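PDB 2OOL: sensor protein, which senses light through a bound biliverdin chromophore in this PAS-GAF part and, as a whole bacteriophytochrome, probably signals through histidine kinase activity. Local coordinates for residues F46-S49 and R54-S57; T91-G96 and G120-H125; R154-A159 and E315-V320; P303-V306 and V310-A313. One frame throughout, in Å; residues are numbered along the deposited sequence.

How the contacts relate
Contacts 1 and 2 belong to the PAS fold and reach the same antiparallel sheet: contact 1, buried, joins two of its neighbouring strands by backbone hydrogen bonds, whereas contact 2, only partly buried, lays a helix end over one strand through aliphatic carbons and a single weak polar bond. Contacts 3 and 4 share helix 308-332, contact 4 being nested inside the chain loop that contact 3 closes. Contact 3 is buried, beside the second subunit, with no hydrogen bond between its two segments; contact 4 is partly buried and centres on one arginine, salt-bridged to Glu134 of the PAS range. Contacts 1 and 3 lie about 39 Å apart between centres, on opposite sides of the chain's centre.

Contact 1 of 4, residues F46-S49 and R54-S57; sequences FVVS and RIAS
Strands 46-48 and 55-57 run antiparallel with a marked twist, their axes approaching to 4.6 Å and their directions 129° apart, and Val47 faces both Ala56 and Ser57 in a classic beta bulge. They form a beta hairpin of the PAS fold. The amide of Val47 donates to Ser57 O at 3.0 Å, while its carbonyl oxygen takes the N-H of Ala56; that second bond, 2.8 Å from Ala56 N to Val47 O, is almost perfectly straight at 179°. The extra residue shifts the pairing by one, and Val48 then stands opposite Ile55 as a non-hydrogen-bonded pair.

On the face of Val48 and Ile55, the ring of Phe46 slants across the isoleucine, its CD1 lying 4.1 Å from Ile55 CD1. On the other face Val47 sets its CG2 methyl against Ser57 CB, at 4.0 Å. The hydroxyl of Ser57 looks beyond the hairpin, to Pro245 O. Strand 241-244 flanks 55-59 in the sheet, and Ile255 also touches Val47, so GAF-range residues reach into the PAS sheet, consistent with the knotted chain path of phytochromes.

The guanidinium of Arg54 also turns outward, where its NH1 bonds to Asn75 O. Where the hairpin closes, Ser49 and Arg54 grip each other twice: Ser49 N donates to Arg54 O at 3.1 Å, and a chi1 of 70° lodges the hydroxyl between Ser49's own N and carbonyl carbon, where OG receives the N-H of Arg54, 3.1 Å from OG to N.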
# COMPACT_ATOMS: atom_id res chain seq x y z
N PHE A 46 -22.96 2.77 17.49
CA PHE A 46 -23.82 1.84 18.20
C PHE A 46 -22.96 1.08 19.18
O PHE A 46 -21.85 0.68 18.87
CB PHE A 46 -24.39 0.83 17.23
CG PHE A 46 -25.21 1.44 16.14
CD1 PHE A 46 -26.60 1.44 16.23
CD2 PHE A 46 -24.60 2.02 15.03
CE1 PHE A 46 -27.38 1.95 15.22
CE2 PHE A 46 -25.38 2.60 14.02
CZ PHE A 46 -26.75 2.57 14.10
N VAL A 47 -23.45 0.92 20.39
CA VAL A 47 -22.96 -0.12 21.27
C VAL A 47 -23.88 -1.28 21.08
O VAL A 47 -25.07 -1.10 21.15
CB VAL A 47 -22.96 0.31 22.75
CG1 VAL A 47 -22.44 -0.81 23.60
CG2 VAL A 47 -22.11 1.66 22.89
N VAL A 48 -23.33 -2.46 20.82
CA VAL A 48 -24.13 -3.66 20.68
C VAL A 48 -23.61 -4.81 21.54
O VAL A 48 -22.40 -4.94 21.79
CB VAL A 48 -24.18 -4.14 19.21
CG1 VAL A 48 -24.77 -3.05 18.28
CG2 VAL A 48 -22.81 -4.51 18.75
N SER A 49 -24.50 -5.68 21.97
CA SER A 49 -24.12 -6.81 22.78
C SER A 49 -23.52 -7.90 21.90
O SER A 49 -23.87 -8.03 20.74
CB SER A 49 -25.32 -7.35 23.53
OG SER A 49 -26.17 -7.96 22.60
N ARG A 54 -27.84 -6.85 20.20
CA ARG A 54 -28.93 -5.92 20.47
C ARG A 54 -28.35 -4.57 20.80
O ARG A 54 -27.34 -4.51 21.42
CB ARG A 54 -29.75 -6.40 21.66
CG ARG A 54 -30.57 -7.63 21.33
CD ARG A 54 -31.42 -8.16 22.48
NE ARG A 54 -32.20 -9.26 21.91
CZ ARG A 54 -33.41 -9.14 21.35
NH1 ARG A 54 -34.08 -7.99 21.38
NH2 ARG A 54 -33.97 -10.21 20.81
N ILE A 55 -29.04 -3.51 20.46
CA ILE A 55 -28.45 -2.16 20.59
C ILE A 55 -28.53 -1.70 22.06
O ILE A 55 -29.58 -1.73 22.66
CB ILE A 55 -29.16 -1.16 19.66
CG1 ILE A 55 -28.85 -1.47 18.19
CG2 ILE A 55 -28.85 0.23 20.02
CD1 ILE A 55 -29.87 -0.87 17.24
N ALA A 56 -27.42 -1.22 22.61
CA ALA A 56 -27.46 -0.76 24.02
C ALA A 56 -27.30 0.75 24.13
O ALA A 56 -27.75 1.35 25.10
CB ALA A 56 -26.46 -1.55 24.90
N SER A 57 -26.78 1.38 23.09
CA SER A 57 -26.74 2.83 23.02
C SER A 57 -26.53 3.25 21.57
O SER A 57 -25.95 2.47 20.80
CB SER A 57 -25.56 3.36 23.86
OG SER A 57 -25.31 4.72 23.62

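Contact 2 of 4, residues T91-G96 and G120-H125; sequences THALHG and GILHRH
Leu94, in the last turn of helix 84-94, lies over Leu122 of strand 114-125 with their CA atoms 8.4 Å apart, a spacing bridged by side chains. Leu122 points its CB at the helix, and its CD2 methyl does the touching: it meets Ala93 CB at 3.7 Å and Leu94 CD1 at 3.6 Å. The two leucines cross at about a right angle, and the other branch of Leu122, CD1, lies 4.0 Å from Leu94 CD1. A chi1 of -145°, well off a staggered value, is the torsion that carries this fork to the helix.

Here the helix covers one face of the antiparallel PAS sheet, and Val129 and Leu131 of strand 128-134 and Ile105 of strand 105-111 surround the same leucine. Cutting Leu122 back to an alanine is likely to open a gap beneath the last helical turn, taking from Ala93 CB and Leu94 CD1 the methyl they share.

Two residues along the strand, Arg124 reaches the helix end, its chain extended from CG to NE. NH2 meets Leu94 O at 3.3 Å near the plane of the guanidinium, a weak hydrogen bond bent to 148°. The same carbonyl takes a second weak bond from Gly96 N just past the helix, where His95 has already left helical geometry. A positive group at this C-terminal end probably gains from the partial negative charge of the helix carbonyls. The stronger partner of Arg124 is Glu50, whose carboxylate forms a salt bridge with NE.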
# COMPACT_ATOMS: atom_id res chain seq x y z
N THR A 91 -21.75 -10.23 12.11
CA THR A 91 -21.73 -11.42 12.97
C THR A 91 -20.42 -12.19 12.76
O THR A 91 -19.70 -12.40 13.72
CB THR A 91 -22.97 -12.26 12.77
OG1 THR A 91 -24.13 -11.48 13.09
CG2 THR A 91 -22.96 -13.46 13.67
N HIS A 92 -20.03 -12.51 11.53
CA HIS A 92 -18.73 -13.16 11.32
C HIS A 92 -17.55 -12.37 11.91
O HIS A 92 -16.60 -12.96 12.42
CB HIS A 92 -18.45 -13.44 9.83
CG HIS A 92 -17.20 -14.25 9.59
ND1 HIS A 92 -16.05 -13.73 9.03
CD2 HIS A 92 -16.91 -15.55 9.89
CE1 HIS A 92 -15.12 -14.67 8.97
NE2 HIS A 92 -15.62 -15.79 9.48
N ALA A 93 -17.58 -11.04 11.80
CA ALA A 93 -16.46 -10.24 12.29
C ALA A 93 -16.28 -10.40 13.81
O ALA A 93 -15.16 -10.54 14.31
CB ALA A 93 -16.65 -8.77 11.93
N LEU A 94 -17.38 -10.38 14.53
CA LEU A 94 -17.36 -10.54 15.97
C LEU A 94 -17.09 -11.99 16.39
O LEU A 94 -16.01 -12.29 16.90
CB LEU A 94 -18.68 -10.11 16.54
CG LEU A 94 -18.87 -8.65 16.90
CD1 LEU A 94 -19.25 -7.93 15.73
CD2 LEU A 94 -20.03 -8.65 17.90
N HIS A 95 -18.08 -12.86 16.17
CA HIS A 95 -18.09 -14.26 16.61
C HIS A 95 -17.12 -15.19 15.88
O HIS A 95 -17.49 -16.35 15.60
CB HIS A 95 -19.51 -14.90 16.40
CG HIS A 95 -20.66 -14.17 17.03
ND1 HIS A 95 -21.93 -14.71 17.08
CD2 HIS A 95 -20.74 -12.96 17.64
CE1 HIS A 95 -22.74 -13.86 17.69
NE2 HIS A 95 -22.04 -12.79 18.04
N GLY A 96 -15.89 -14.76 15.58
CA GLY A 96 -14.98 -15.65 14.85
C GLY A 96 -13.62 -15.08 14.47
O GLY A 96 -13.39 -13.88 14.62
N GLY A 120 -17.78 0.11 8.27
CA GLY A 120 -18.05 -0.26 9.66
C GLY A 120 -16.76 -0.50 10.43
O GLY A 120 -15.89 -1.32 10.02
N ILE A 121 -16.62 0.21 11.55
CA ILE A 121 -15.39 0.19 12.35
C ILE A 121 -15.79 -0.36 13.72
O ILE A 121 -16.50 0.29 14.46
CB ILE A 121 -14.76 1.60 12.53
CG1 ILE A 121 -14.75 2.39 11.22
CG2 ILE A 121 -13.36 1.51 13.22
CD1 ILE A 121 -13.74 1.96 10.29
N LEU A 122 -15.32 -1.54 14.00
CA LEU A 122 -15.70 -2.35 15.13
C LEU A 122 -14.57 -2.40 16.17
O LEU A 122 -13.37 -2.50 15.81
CB LEU A 122 -15.88 -3.76 14.57
CG LEU A 122 -16.92 -4.72 15.06
CD1 LEU A 122 -18.24 -4.06 15.49
CD2 LEU A 122 -17.08 -5.70 13.86
N HIS A 123 -14.92 -2.30 17.44
CA HIS A 123 -13.96 -2.56 18.50
C HIS A 123 -14.58 -2.98 19.83
O HIS A 123 -15.76 -2.74 20.10
CB HIS A 123 -12.97 -1.40 18.67
CG HIS A 123 -13.43 -0.32 19.59
ND1 HIS A 123 -14.02 0.84 19.12
CD2 HIS A 123 -13.30 -0.17 20.93
CE1 HIS A 123 -14.26 1.65 20.15
NE2 HIS A 123 -13.84 1.05 21.26
N ARG A 124 -13.76 -3.65 20.63
CA ARG A 124 -14.11 -4.19 21.95
C ARG A 124 -13.29 -3.49 23.03
O ARG A 124 -12.09 -3.48 22.91
CB ARG A 124 -13.68 -5.63 22.00
CG ARG A 124 -14.70 -6.63 21.54
CD ARG A 124 -14.23 -8.03 21.96
NE ARG A 124 -15.00 -9.10 21.33
CZ ARG A 124 -14.99 -9.38 20.02
NH1 ARG A 124 -14.23 -8.70 19.16
NH2 ARG A 124 -15.77 -10.37 19.58
N HIS A 125 -13.91 -2.93 24.05
CA HIS A 125 -13.19 -2.21 25.14
C HIS A 125 -14.24 -2.16 26.26
O HIS A 125 -15.44 -2.09 25.98
CB HIS A 125 -12.66 -0.82 24.60
CG HIS A 125 -11.96 0.06 25.63
ND1 HIS A 125 -10.83 -0.32 26.32
CD2 HIS A 125 -12.25 1.32 26.06
CE1 HIS A 125 -10.45 0.65 27.13
NE2 HIS A 125 -11.30 1.66 26.99

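Contact 3 of 4, residues R154-A159 and E315-V320; sequences RRLQTA and ELIAQV
Leu156 reaches from helix 142-157 into the groove between Ile317 and Val320 of helix 308-332, and its CB and CD2 do the touching. CB already aims at the other helix and lies 4.0 Å from Val320 CG1. Beyond it CG carries the fork, whose CD2 branch goes deepest. That methyl rests on the backbone at 3.8 Å from Ile317 O, keeps 4.1 Å to Val320 CG1, and ends 4.3 Å from Ile317 CG2. Leucine and valine cross obliquely, with no hydrogen bond between the two segments.

Val320 answers with a single methyl. Its CG1 is turned opposite the backbone N (chi1 174°) and touches both Leu156 CB and the aliphatic part of Gln157, whose CG it meets at 3.9 Å. Gln157 crosses the valine at about a right angle; its CG, set beside the backbone N, does the packing, and beyond it the chain bends at chi2.

Near this seam lies the second subunit: Gln319 OE1 is hydrogen-bonded to Gln157 NE2 of that other copy, and Leu316 packs on the same glutamine there. Within the chain, Ile153 of helix 142-157 adds to the cover over Val320, while helix 162-177 closes the third side of the bundle, with Ile168 against Leu156 and Ala169 against Ile317.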
# COMPACT_ATOMS: atom_id res chain seq x y z
N ARG A 154 10.21 2.46 0.82
CA ARG A 154 11.56 2.21 0.36
C ARG A 154 12.51 3.42 0.52
O ARG A 154 13.69 3.25 0.87
CB ARG A 154 11.49 1.76 -1.10
CG ARG A 154 12.78 1.30 -1.68
CD ARG A 154 12.62 1.26 -3.18
NE ARG A 154 12.86 2.57 -3.79
CZ ARG A 154 12.37 2.98 -4.96
NH1 ARG A 154 11.54 2.20 -5.66
NH2 ARG A 154 12.69 4.19 -5.44
N ARG A 155 12.01 4.62 0.26
CA ARG A 155 12.81 5.84 0.37
C ARG A 155 13.10 6.16 1.82
O ARG A 155 14.21 6.55 2.18
CB ARG A 155 12.12 7.03 -0.27
CG ARG A 155 12.32 7.10 -1.76
CD ARG A 155 11.33 8.05 -2.45
NE ARG A 155 11.45 7.92 -3.91
CZ ARG A 155 10.79 8.65 -4.81
NH1 ARG A 155 9.93 9.61 -4.43
NH2 ARG A 155 10.97 8.41 -6.10
N LEU A 156 12.08 6.01 2.64
CA LEU A 156 12.21 6.25 4.06
C LEU A 156 13.32 5.36 4.59
O LEU A 156 14.13 5.80 5.38
CB LEU A 156 10.88 5.92 4.75
CG LEU A 156 10.20 6.92 5.67
CD1 LEU A 156 10.46 8.33 5.34
CD2 LEU A 156 8.65 6.65 5.70
N GLN A 157 13.40 4.13 4.09
CA GLN A 157 14.34 3.15 4.60
C GLN A 157 15.80 3.37 4.22
O GLN A 157 16.68 2.77 4.85
CB GLN A 157 13.92 1.74 4.21
CG GLN A 157 12.60 1.27 4.86
CD GLN A 157 12.60 -0.22 5.11
OE1 GLN A 157 12.01 -1.00 4.34
NE2 GLN A 157 13.30 -0.63 6.18
N THR A 158 16.07 4.19 3.20
CA THR A 158 17.44 4.64 2.89
C THR A 158 17.68 6.13 3.18
O THR A 158 18.66 6.68 2.71
CB THR A 158 17.83 4.35 1.41
OG1 THR A 158 16.85 4.90 0.53
CG2 THR A 158 18.01 2.83 1.16
N ALA A 159 16.80 6.77 3.95
CA ALA A 159 17.02 8.15 4.40
C ALA A 159 18.25 8.22 5.29
O ALA A 159 18.37 7.42 6.22
CB ALA A 159 15.79 8.66 5.16
N GLU A 315 -0.68 5.55 8.90
CA GLU A 315 -0.19 4.92 10.10
C GLU A 315 0.99 4.02 9.77
O GLU A 315 1.98 4.00 10.50
CB GLU A 315 -1.29 4.11 10.80
CG GLU A 315 -0.83 3.55 12.13
CD GLU A 315 -1.88 2.64 12.80
OE1 GLU A 315 -2.85 2.23 12.14
OE2 GLU A 315 -1.72 2.32 13.99
N LEU A 316 0.85 3.29 8.67
CA LEU A 316 1.94 2.49 8.11
C LEU A 316 3.18 3.33 7.86
O LEU A 316 4.30 2.95 8.26
CB LEU A 316 1.50 1.83 6.81
CG LEU A 316 2.52 0.96 6.06
CD1 LEU A 316 3.09 -0.17 6.92
CD2 LEU A 316 1.85 0.41 4.78
N ILE A 317 2.99 4.46 7.17
CA ILE A 317 4.08 5.40 6.90
C ILE A 317 4.77 5.85 8.19
O ILE A 317 6.02 5.90 8.27
CB ILE A 317 3.57 6.58 6.05
CG1 ILE A 317 3.42 6.12 4.58
CG2 ILE A 317 4.53 7.80 6.07
CD1 ILE A 317 2.48 6.95 3.78
N ALA A 318 3.96 6.13 9.19
CA ALA A 318 4.40 6.57 10.48
C ALA A 318 5.21 5.50 11.16
O ALA A 318 6.25 5.80 11.76
CB ALA A 318 3.21 6.95 11.33
N GLN A 319 4.72 4.26 11.10
CA GLN A 319 5.41 3.14 11.72
C GLN A 319 6.80 2.88 11.03
O GLN A 319 7.77 2.53 11.72
CB GLN A 319 4.56 1.87 11.70
CG GLN A 319 3.28 1.89 12.61
CD GLN A 319 2.38 0.68 12.38
OE1 GLN A 319 2.65 -0.12 11.47
NE2 GLN A 319 1.26 0.57 13.16
N VAL A 320 6.90 3.01 9.72
CA VAL A 320 8.22 2.86 9.04
C VAL A 320 9.17 4.00 9.40
O VAL A 320 10.41 3.77 9.57
CB VAL A 320 8.07 2.80 7.51
CG1 VAL A 320 9.50 2.79 6.77
CG2 VAL A 320 7.24 1.61 7.12

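Contact 4 of 4, residues P303-V306 and V310-A313; sequences PRFV and VRQA
Arg311 turns back to Val306 through a bend at chi3 (-42°), which swings the guanidinium over the loop ahead of its own helix, while Val306 holds CG1 anti to its backbone nitrogen and so sends that methyl to the helix. The bend brings Arg311 NH1 to 2.7 Å from Val306 O. The donor lies in the carbonyl plane, and the oxygen sits at the edge of the guanidinium, close to its plane, although the N-H itself points somewhat off, at 144°. Lower down, the aliphatic shaft of the arginine lies against the valine, CG being 3.9 Å from Val306 CG1.

That same methyl presses on Val310 CG1 at 3.3 Å, tighter than usual van der Waals contact, the two valines crossing at about a right angle. Phe305 comes up from the loop to place CZ 3.8 Å from Arg311 NH1; ring and guanidinium planes stand 61° apart.

NH2 of Arg311 makes a salt bridge with Glu134 OE2, and Phe305 touches Pro135 and meets the ring of His42. Replacing Arg311 by a leucine would probably leave the carbonyl of Val306 without this donor and the carboxylate of Glu134 without its mate in the salt bridge.

Val230 and Ile232 of strand 230-233 touch the arginine side chain, and Ile232 and Phe179 pack on Val306. The contact thus sits where the GAF domain leaves strand 291-300 for the long helix 308-332, and its arginine ties this passage to the end of the last PAS strand, at the PAS-GAF interface of the phytochrome chromophore-binding module.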
# COMPACT_ATOMS: atom_id res chain seq x y z
N PRO A 303 -13.18 22.20 6.01
CA PRO A 303 -13.50 20.83 6.43
C PRO A 303 -13.16 19.71 5.42
O PRO A 303 -13.43 19.85 4.27
CB PRO A 303 -15.00 20.89 6.66
CG PRO A 303 -15.23 22.30 7.11
CD PRO A 303 -14.28 23.12 6.30
N ARG A 304 -12.64 18.58 5.87
CA ARG A 304 -12.29 17.51 4.96
C ARG A 304 -12.09 16.15 5.62
O ARG A 304 -11.36 16.05 6.63
CB ARG A 304 -11.01 17.88 4.28
CG ARG A 304 -10.52 16.85 3.28
CD ARG A 304 -9.37 17.44 2.44
NE ARG A 304 -8.87 16.41 1.53
CZ ARG A 304 -8.96 16.46 0.21
NH1 ARG A 304 -9.45 17.53 -0.38
NH2 ARG A 304 -8.49 15.46 -0.52
N PHE A 305 -12.64 15.10 5.00
CA PHE A 305 -12.61 13.75 5.55
C PHE A 305 -11.58 12.91 4.84
O PHE A 305 -11.34 13.07 3.65
CB PHE A 305 -13.98 13.08 5.42
CG PHE A 305 -14.06 11.70 6.06
CD1 PHE A 305 -14.21 10.56 5.27
CD2 PHE A 305 -13.97 11.55 7.43
CE1 PHE A 305 -14.29 9.31 5.83
CE2 PHE A 305 -14.04 10.30 8.02
CZ PHE A 305 -14.21 9.15 7.20
N VAL A 306 -10.97 12.01 5.58
CA VAL A 306 -10.01 11.07 5.06
C VAL A 306 -10.50 9.68 5.45
O VAL A 306 -10.82 9.42 6.63
CB VAL A 306 -8.56 11.35 5.65
CG1 VAL A 306 -7.52 10.38 5.09
CG2 VAL A 306 -8.13 12.77 5.35
N VAL A 310 -7.24 5.21 4.03
CA VAL A 310 -6.20 6.22 3.88
C VAL A 310 -5.48 6.50 5.21
O VAL A 310 -4.24 6.68 5.22
CB VAL A 310 -6.69 7.50 3.20
CG1 VAL A 310 -5.56 8.57 3.20
CG2 VAL A 310 -7.11 7.18 1.73
N ARG A 311 -6.22 6.51 6.31
CA ARG A 311 -5.66 6.66 7.65
C ARG A 311 -4.79 5.49 8.01
O ARG A 311 -3.73 5.70 8.61
CB ARG A 311 -6.75 6.96 8.71
CG ARG A 311 -7.55 8.22 8.32
CD ARG A 311 -8.40 8.92 9.36
NE ARG A 311 -9.17 8.09 10.27
CZ ARG A 311 -10.42 7.64 10.04
NH1 ARG A 311 -11.03 7.84 8.87
NH2 ARG A 311 -11.04 6.96 10.97
N GLN A 312 -5.17 4.27 7.65
CA GLN A 312 -4.33 3.11 7.88
C GLN A 312 -3.00 3.21 7.08
O GLN A 312 -1.96 2.67 7.52
CB GLN A 312 -5.01 1.81 7.50
CG GLN A 312 -6.18 1.38 8.38
CD GLN A 312 -6.80 0.08 7.88
OE1 GLN A 312 -7.28 -0.01 6.72
NE2 GLN A 312 -6.76 -0.93 8.72
N ALA A 313 -3.05 3.87 5.91
CA ALA A 313 -1.85 4.07 5.09
C ALA A 313 -0.89 5.06 5.77
O ALA A 313 0.27 4.78 5.89
CB ALA A 313 -2.20 4.53 3.69